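Local coordinates for subtilisin-like serine protease (Fervidobacterium pennivorans, PDB 1R6V), which degrades keratin into peptides as a subtilisin-like serine protease, letting its bacterium grow on native feathers, at residues V55-I67 / D247-H259. The protein carries 1 engineered substitution. Numbering follows the deposited sequence.
Sequences VVLELPQIKVVSI and DYVAAGIIWATDH
The four-stranded antiparallel sheet of the propeptide lies against a surface helix of the subtilisin-like catalytic domain, where the hairpin of strands 54-59 and 64-68 meets helix 246-258. Axes of 55-59 and 247-258 approach to 9.3 Å at 39°, with Ser66 beside Asp247, Leu59 beside Ala251 and Gln61 beside Ile254. Next to its turn the hairpin carries a G1 beta bulge, Lys63 and Val64 both facing Leu59, whose O accepts from Ile62 N and Val64 N on opposite faces of its carbonyl plane. The interface is mainly apolar. Leu59 straddles two alanines, its CD1 lying 3.9 Å from Ala250 CB and its CD2 3.6 Å from Ala251 CB. With CG anti to the backbone N (chi1 -178°), Leu57 sends CD2 over one face of the Tyr248 ring, 4.1 Å above the plane and displaced toward the rim. Ile62 spans a turn of the helix: CD1 reaches Ala250 CB at 4.0 Å, while CG2 meets Ile254 CD1. The bent Gln61 side chain lies obliquely against Ile254, its CB 4.0 Å from Ile254 CG2 but its outer atoms doubtfully placed; an alanine here would probably cost Ile254 much of its cover from the hairpin turn, keeping only that CB contact. Gln61 OE1 and Asp258 OD2 are both acceptors, so their proximity is no bond; Asp258 OD1 instead bonds to Tyr283 OH. At the other end, Asp247 OD2 forms a salt bridge with Lys33 of the neighbouring propeptide strand 33-38, giving the interface a charged link, and the same oxygen sits 3.2 Å from Ser66 CB.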
ATOM      1  N   VAL A  55      -6.474   2.417 -22.633  1.00 18.17           N
ATOM      2  CA  VAL A  55      -5.611   1.552 -21.837  1.00 19.91           C
ATOM      3  C   VAL A  55      -4.172   1.946 -22.154  1.00 19.76           C
ATOM      4  O   VAL A  55      -3.790   1.980 -23.321  1.00 19.96           O
ATOM      5  CB  VAL A  55      -5.814   0.070 -22.221  1.00 19.59           C
ATOM      6  CG1 VAL A  55      -4.770  -0.801 -21.533  1.00 18.62           C
ATOM      7  CG2 VAL A  55      -7.215  -0.377 -21.830  1.00 22.83           C
ATOM      8  N   VAL A  56      -3.380   2.256 -21.125  1.00 18.41           N
ATOM      9  CA  VAL A  56      -1.991   2.639 -21.338  1.00 17.64           C
ATOM     10  C   VAL A  56      -0.999   1.640 -20.756  1.00 19.31           C
ATOM     11  O   VAL A  56       0.182   1.676 -21.094  1.00 20.22           O
ATOM     12  CB  VAL A  56      -1.688   4.030 -20.739  1.00 18.69           C
ATOM     13  CG1 VAL A  56      -2.413   5.110 -21.540  1.00 17.27           C
ATOM     14  CG2 VAL A  56      -2.128   4.072 -19.289  1.00 18.64           C
ATOM     15  N   LEU A  57      -1.473   0.754 -19.885  1.00 16.54           N
ATOM     16  CA  LEU A  57      -0.602  -0.247 -19.283  1.00 16.51           C
ATOM     17  C   LEU A  57      -1.418  -1.465 -18.922  1.00 14.90           C
ATOM     18  O   LEU A  57      -2.518  -1.346 -18.375  1.00 15.24           O
ATOM     19  CB  LEU A  57       0.058   0.295 -18.006  1.00 19.14           C
ATOM     20  CG  LEU A  57       1.037  -0.618 -17.264  1.00 22.09           C
ATOM     21  CD1 LEU A  57       2.269  -0.907 -18.112  1.00 20.47           C
ATOM     22  CD2 LEU A  57       1.447   0.077 -15.978  1.00 23.36           C
ATOM     23  N   GLU A  58      -0.886  -2.632 -19.260  1.00 14.04           N
ATOM     24  CA  GLU A  58      -1.518  -3.893 -18.922  1.00 15.85           C
ATOM     25  C   GLU A  58      -0.492  -4.658 -18.101  1.00 15.77           C
ATOM     26  O   GLU A  58       0.655  -4.816 -18.523  1.00 16.29           O
ATOM     27  CB  GLU A  58      -1.853  -4.697 -20.171  1.00 18.22           C
ATOM     28  CG  GLU A  58      -2.904  -4.047 -21.038  1.00 19.29           C
ATOM     29  CD  GLU A  58      -4.142  -4.912 -21.229  1.00 21.26           C
ATOM     30  OE1 GLU A  58      -4.764  -4.800 -22.304  1.00 19.85           O
ATOM     31  OE2 GLU A  58      -4.502  -5.699 -20.321  1.00 20.39           O
ATOM     32  N   LEU A  59      -0.907  -5.124 -16.925  1.00 15.29           N
ATOM     33  CA  LEU A  59      -0.027  -5.874 -16.032  1.00 15.64           C
ATOM     34  C   LEU A  59      -0.741  -7.154 -15.655  1.00 15.79           C
ATOM     35  O   LEU A  59      -1.251  -7.289 -14.555  1.00 14.49           O
ATOM     36  CB  LEU A  59       0.254  -5.057 -14.770  1.00 18.78           C
ATOM     37  CG  LEU A  59       1.131  -3.836 -15.018  1.00 21.99           C
ATOM     38  CD1 LEU A  59       1.224  -3.027 -13.736  1.00 24.45           C
ATOM     39  CD2 LEU A  59       2.523  -4.293 -15.486  1.00 23.74           C
ATOM     40  N   PRO A  60      -0.786  -8.122 -16.574  1.00 14.48           N
ATOM     41  CA  PRO A  60      -1.476  -9.375 -16.272  1.00 14.85           C
ATOM     42  C   PRO A  60      -0.982 -10.160 -15.070  1.00 13.79           C
ATOM     43  O   PRO A  60      -1.774 -10.876 -14.450  1.00 14.12           O
ATOM     44  CB  PRO A  60      -1.404 -10.145 -17.602  1.00 15.69           C
ATOM     45  CG  PRO A  60      -0.184  -9.609 -18.264  1.00 18.37           C
ATOM     46  CD  PRO A  60      -0.179  -8.133 -17.919  1.00 15.45           C
ATOM     47  N   GLN A  61       0.300 -10.001 -14.714  1.00 14.59           N
ATOM     48  CA  GLN A  61       0.864 -10.712 -13.564  1.00 15.90           C
ATOM     49  C   GLN A  61       0.119 -10.409 -12.266  1.00 14.90           C
ATOM     50  O   GLN A  61       0.088 -11.256 -11.370  1.00 15.20           O
ATOM     51  CB  GLN A  61       2.356 -10.400 -13.401  1.00 17.48           C
ATOM     52  CG  GLN A  61       2.793  -9.135 -14.050  1.00 27.04           C
ATOM     53  CD  GLN A  61       3.092  -9.304 -15.529  1.00 23.26           C
ATOM     54  OE1 GLN A  61       4.052  -9.978 -15.928  1.00 29.87           O
ATOM     55  NE2 GLN A  61       2.288  -8.687 -16.335  1.00 24.70           N
ATOM     56  N   ILE A  62      -0.464  -9.208 -12.155  1.00 13.75           N
ATOM     57  CA  ILE A  62      -1.261  -8.857 -10.973  1.00 13.43           C
ATOM     58  C   ILE A  62      -2.669  -8.389 -11.385  1.00 14.29           C
ATOM     59  O   ILE A  62      -3.372  -7.710 -10.628  1.00 14.36           O
ATOM     60  CB  ILE A  62      -0.595  -7.758 -10.075  1.00 14.15           C
ATOM     61  CG1 ILE A  62      -0.383  -6.469 -10.869  1.00 12.33           C
ATOM     62  CG2 ILE A  62       0.721  -8.288  -9.486  1.00 14.33           C
ATOM     63  CD1 ILE A  62       0.112  -5.286  -9.993  1.00 13.76           C
ATOM     64  N   LYS A  63      -3.076  -8.771 -12.593  1.00 13.98           N
ATOM     65  CA  LYS A  63      -4.405  -8.428 -13.106  1.00 14.72           C
ATOM     66  C   LYS A  63      -4.802  -6.963 -12.925  1.00 13.91           C
ATOM     67  O   LYS A  63      -5.827  -6.648 -12.308  1.00 14.79           O
ATOM     68  CB  LYS A  63      -5.455  -9.337 -12.460  1.00 15.42           C
ATOM     69  CG  LYS A  63      -5.385 -10.798 -12.907  1.00 18.20           C
ATOM     70  CD  LYS A  63      -6.364 -11.630 -12.087  1.00 20.77           C
ATOM     71  CE  LYS A  63      -6.610 -13.006 -12.685  1.00 21.94           C
ATOM     72  NZ  LYS A  63      -7.237 -12.906 -14.039  1.00 23.42           N
ATOM     73  N   VAL A  64      -3.995  -6.080 -13.503  1.00 14.12           N
ATOM     74  CA  VAL A  64      -4.230  -4.647 -13.438  1.00 14.57           C
ATOM     75  C   VAL A  64      -4.135  -4.041 -14.814  1.00 14.08           C
ATOM     76  O   VAL A  64      -3.318  -4.456 -15.630  1.00 13.26           O
ATOM     77  CB  VAL A  64      -3.187  -3.928 -12.538  1.00 15.25           C
ATOM     78  CG1 VAL A  64      -3.253  -2.412 -12.758  1.00 15.81           C
ATOM     79  CG2 VAL A  64      -3.464  -4.238 -11.077  1.00 15.16           C
ATOM     80  N   VAL A  65      -5.018  -3.087 -15.080  1.00 13.54           N
ATOM     81  CA  VAL A  65      -5.005  -2.346 -16.332  1.00 16.26           C
ATOM     82  C   VAL A  65      -5.091  -0.888 -15.891  1.00 16.29           C
ATOM     83  O   VAL A  65      -5.919  -0.558 -15.041  1.00 17.55           O
ATOM     84  CB  VAL A  65      -6.253  -2.612 -17.207  1.00 16.65           C
ATOM     85  CG1 VAL A  65      -6.245  -1.659 -18.403  1.00 19.50           C
ATOM     86  CG2 VAL A  65      -6.279  -4.053 -17.693  1.00 18.54           C
ATOM     87  N   SER A  66      -4.243  -0.022 -16.438  1.00 14.99           N
ATOM     88  CA  SER A  66      -4.300   1.396 -16.098  1.00 16.90           C
ATOM     89  C   SER A  66      -5.008   2.055 -17.283  1.00 16.30           C
ATOM     90  O   SER A  66      -4.692   1.766 -18.436  1.00 18.00           O
ATOM     91  CB  SER A  66      -2.889   1.973 -15.919  1.00 18.69           C
ATOM     92  OG  SER A  66      -2.171   1.917 -17.134  1.00 31.84           O
ATOM     93  N   ILE A  67      -5.972   2.924 -16.986  1.00 14.74           N
ATOM     94  CA  ILE A  67      -6.768   3.594 -18.017  1.00 14.75           C
ATOM     95  C   ILE A  67      -6.663   5.106 -17.951  1.00 16.48           C
ATOM     96  O   ILE A  67      -6.953   5.710 -16.923  1.00 15.94           O
ATOM     97  CB  ILE A  67      -8.263   3.228 -17.866  1.00 15.09           C
ATOM     98  CG1 ILE A  67      -8.430   1.709 -17.913  1.00 14.88           C
ATOM     99  CG2 ILE A  67      -9.100   3.941 -18.951  1.00 15.57           C
ATOM    100  CD1 ILE A  67      -9.854   1.236 -17.642  1.00 16.22           C
ATOM    101  N   ASP A 247       0.966   2.681 -10.993  1.00 12.17           N
ATOM    102  CA  ASP A 247       0.864   1.673 -12.032  1.00 12.66           C
ATOM    103  C   ASP A 247       2.227   1.368 -12.660  1.00 12.46           C
ATOM    104  O   ASP A 247       2.566   0.200 -12.834  1.00 12.44           O
ATOM    105  CB  ASP A 247      -0.178   2.087 -13.107  1.00 13.76           C
ATOM    106  CG  ASP A 247       0.037   3.498 -13.651  1.00 17.47           C
ATOM    107  OD1 ASP A 247       0.724   4.314 -13.001  1.00 16.84           O
ATOM    108  OD2 ASP A 247      -0.507   3.796 -14.741  1.00 16.20           O
ATOM    109  N   TYR A 248       3.026   2.386 -12.977  1.00 11.67           N
ATOM    110  CA  TYR A 248       4.322   2.098 -13.575  1.00 13.54           C
ATOM    111  C   TYR A 248       5.312   1.523 -12.553  1.00 13.91           C
ATOM    112  O   TYR A 248       6.182   0.736 -12.920  1.00 14.33           O
ATOM    113  CB  TYR A 248       4.890   3.334 -14.288  1.00 14.74           C
ATOM    114  CG  TYR A 248       4.130   3.661 -15.566  1.00 18.32           C
ATOM    115  CD1 TYR A 248       3.148   4.648 -15.588  1.00 21.20           C
ATOM    116  CD2 TYR A 248       4.361   2.943 -16.735  1.00 20.58           C
ATOM    117  CE1 TYR A 248       2.408   4.909 -16.756  1.00 23.57           C
ATOM    118  CE2 TYR A 248       3.629   3.193 -17.905  1.00 23.58           C
ATOM    119  CZ  TYR A 248       2.660   4.173 -17.905  1.00 24.71           C
ATOM    120  OH  TYR A 248       1.939   4.416 -19.051  1.00 25.99           O
ATOM    121  N   VAL A 249       5.176   1.896 -11.285  1.00 12.99           N
ATOM    122  CA  VAL A 249       6.042   1.316 -10.255  1.00 11.96           C
ATOM    123  C   VAL A 249       5.714  -0.190 -10.167  1.00 12.60           C
ATOM    124  O   VAL A 249       6.619  -1.026 -10.109  1.00 13.37           O
ATOM    125  CB  VAL A 249       5.823   1.972  -8.872  1.00 12.33           C
ATOM    126  CG1 VAL A 249       6.571   1.164  -7.792  1.00 12.92           C
ATOM    127  CG2 VAL A 249       6.365   3.420  -8.899  1.00 10.73           C
ATOM    128  N   ALA A 250       4.426  -0.532 -10.153  1.00 11.70           N
ATOM    129  CA  ALA A 250       4.040  -1.941 -10.120  1.00 13.54           C
ATOM    130  C   ALA A 250       4.667  -2.675 -11.319  1.00 13.31           C
ATOM    131  O   ALA A 250       5.188  -3.789 -11.182  1.00 12.38           O
ATOM    132  CB  ALA A 250       2.493  -2.083 -10.132  1.00 13.41           C
ATOM    133  N   ALA A 251       4.618  -2.056 -12.497  1.00 12.92           N
ATOM    134  CA  ALA A 251       5.223  -2.668 -13.685  1.00 12.45           C
ATOM    135  C   ALA A 251       6.716  -2.887 -13.462  1.00 12.68           C
ATOM    136  O   ALA A 251       7.252  -3.921 -13.842  1.00 12.84           O
ATOM    137  CB  ALA A 251       5.026  -1.775 -14.906  1.00 12.23           C
ATOM    138  N   GLY A 252       7.390  -1.899 -12.870  1.00 12.86           N
ATOM    139  CA  GLY A 252       8.820  -2.034 -12.608  1.00 12.38           C
ATOM    140  C   GLY A 252       9.139  -3.116 -11.582  1.00 12.70           C
ATOM    141  O   GLY A 252      10.140  -3.831 -11.711  1.00 12.65           O
ATOM    142  N   ILE A 253       8.295  -3.237 -10.560  1.00 11.31           N
ATOM    143  CA  ILE A 253       8.496  -4.249  -9.517  1.00 11.81           C
ATOM    144  C   ILE A 253       8.262  -5.630 -10.104  1.00 13.43           C
ATOM    145  O   ILE A 253       9.009  -6.572  -9.832  1.00 12.57           O
ATOM    146  CB  ILE A 253       7.540  -4.020  -8.327  1.00 10.70           C
ATOM    147  CG1 ILE A 253       8.050  -2.831  -7.500  1.00 11.30           C
ATOM    148  CG2 ILE A 253       7.430  -5.282  -7.445  1.00 13.09           C
ATOM    149  CD1 ILE A 253       7.048  -2.352  -6.444  1.00 11.44           C
ATOM    150  N   ILE A 254       7.233  -5.737 -10.932  1.00 12.10           N
ATOM    151  CA  ILE A 254       6.948  -7.022 -11.578  1.00 12.47           C
ATOM    152  C   ILE A 254       8.105  -7.398 -12.523  1.00 13.33           C
ATOM    153  O   ILE A 254       8.558  -8.548 -12.562  1.00 13.57           O
ATOM    154  CB  ILE A 254       5.621  -6.966 -12.379  1.00 13.84           C
ATOM    155  CG1 ILE A 254       4.409  -7.235 -11.469  1.00 15.68           C
ATOM    156  CG2 ILE A 254       5.617  -8.093 -13.430  1.00 14.36           C
ATOM    157  CD1 ILE A 254       4.292  -6.389 -10.213  1.00 21.80           C
ATOM    158  N   TRP A 255       8.580  -6.427 -13.296  1.00 13.17           N
ATOM    159  CA  TRP A 255       9.683  -6.661 -14.218  1.00 14.10           C
ATOM    160  C   TRP A 255      10.915  -7.144 -13.443  1.00 14.81           C
ATOM    161  O   TRP A 255      11.556  -8.130 -13.814  1.00 14.02           O
ATOM    162  CB  TRP A 255      10.034  -5.360 -14.943  1.00 14.53           C
ATOM    163  CG  TRP A 255      10.940  -5.515 -16.120  1.00 16.86           C
ATOM    164  CD1 TRP A 255      10.573  -5.669 -17.436  1.00 18.04           C
ATOM    165  CD2 TRP A 255      12.376  -5.492 -16.105  1.00 16.24           C
ATOM    166  NE1 TRP A 255      11.697  -5.737 -18.235  1.00 17.44           N
ATOM    167  CE2 TRP A 255      12.813  -5.632 -17.444  1.00 18.48           C
ATOM    168  CE3 TRP A 255      13.338  -5.369 -15.088  1.00 15.40           C
ATOM    169  CZ2 TRP A 255      14.176  -5.651 -17.790  1.00 16.89           C
ATOM    170  CZ3 TRP A 255      14.698  -5.389 -15.436  1.00 16.27           C
ATOM    171  CH2 TRP A 255      15.097  -5.529 -16.773  1.00 19.18           C
ATOM    172  N   ALA A 256      11.243  -6.450 -12.357  1.00 12.05           N
ATOM    173  CA  ALA A 256      12.416  -6.817 -11.561  1.00 12.65           C
ATOM    174  C   ALA A 256      12.301  -8.227 -10.993  1.00 12.79           C
ATOM    175  O   ALA A 256      13.279  -8.987 -10.963  1.00 13.04           O
ATOM    176  CB  ALA A 256      12.608  -5.816 -10.420  1.00 11.93           C
ATOM    177  N   THR A 257      11.114  -8.560 -10.508  1.00 13.48           N
ATOM    178  CA  THR A 257      10.865  -9.889  -9.954  1.00 13.11           C
ATOM    179  C   THR A 257      11.018 -10.950 -11.043  1.00 15.15           C
ATOM    180  O   THR A 257      11.679 -11.977 -10.853  1.00 14.49           O
ATOM    181  CB  THR A 257       9.439  -9.985  -9.389  1.00 13.77           C
ATOM    182  OG1 THR A 257       9.290  -9.042  -8.318  1.00 13.59           O
ATOM    183  CG2 THR A 257       9.149 -11.405  -8.867  1.00 11.64           C
ATOM    184  N   ASP A 258      10.388 -10.689 -12.179  1.00 14.88           N
ATOM    185  CA  ASP A 258      10.425 -11.617 -13.304  1.00 15.62           C
ATOM    186  C   ASP A 258      11.821 -11.788 -13.872  1.00 17.48           C
ATOM    187  O   ASP A 258      12.126 -12.825 -14.461  1.00 20.11           O
ATOM    188  CB  ASP A 258       9.501 -11.149 -14.429  1.00 15.69           C
ATOM    189  CG  ASP A 258       8.036 -11.330 -14.101  1.00 15.42           C
ATOM    190  OD1 ASP A 258       7.706 -11.969 -13.078  1.00 15.48           O
ATOM    191  OD2 ASP A 258       7.205 -10.826 -14.882  1.00 13.49           O
ATOM    192  N   HIS A 259      12.665 -10.771 -13.709  1.00 15.58           N
ATOM    193  CA  HIS A 259      14.016 -10.820 -14.228  1.00 16.22           C
ATOM    194  C   HIS A 259      15.071 -11.186 -13.200  1.00 14.88           C
ATOM    195  O   HIS A 259      16.254 -10.916 -13.398  1.00 16.10           O
ATOM    196  CB  HIS A 259      14.359  -9.495 -14.917  1.00 16.82           C
ATOM    197  CG  HIS A 259      13.670  -9.321 -16.233  1.00 22.15           C
ATOM    198  ND1 HIS A 259      14.328  -9.456 -17.438  1.00 26.27           N
ATOM    199  CD2 HIS A 259      12.362  -9.144 -16.539  1.00 23.57           C
ATOM    200  CE1 HIS A 259      13.454  -9.378 -18.426  1.00 25.63           C
ATOM    201  NE2 HIS A 259      12.253  -9.190 -17.909  1.00 23.45           N
TER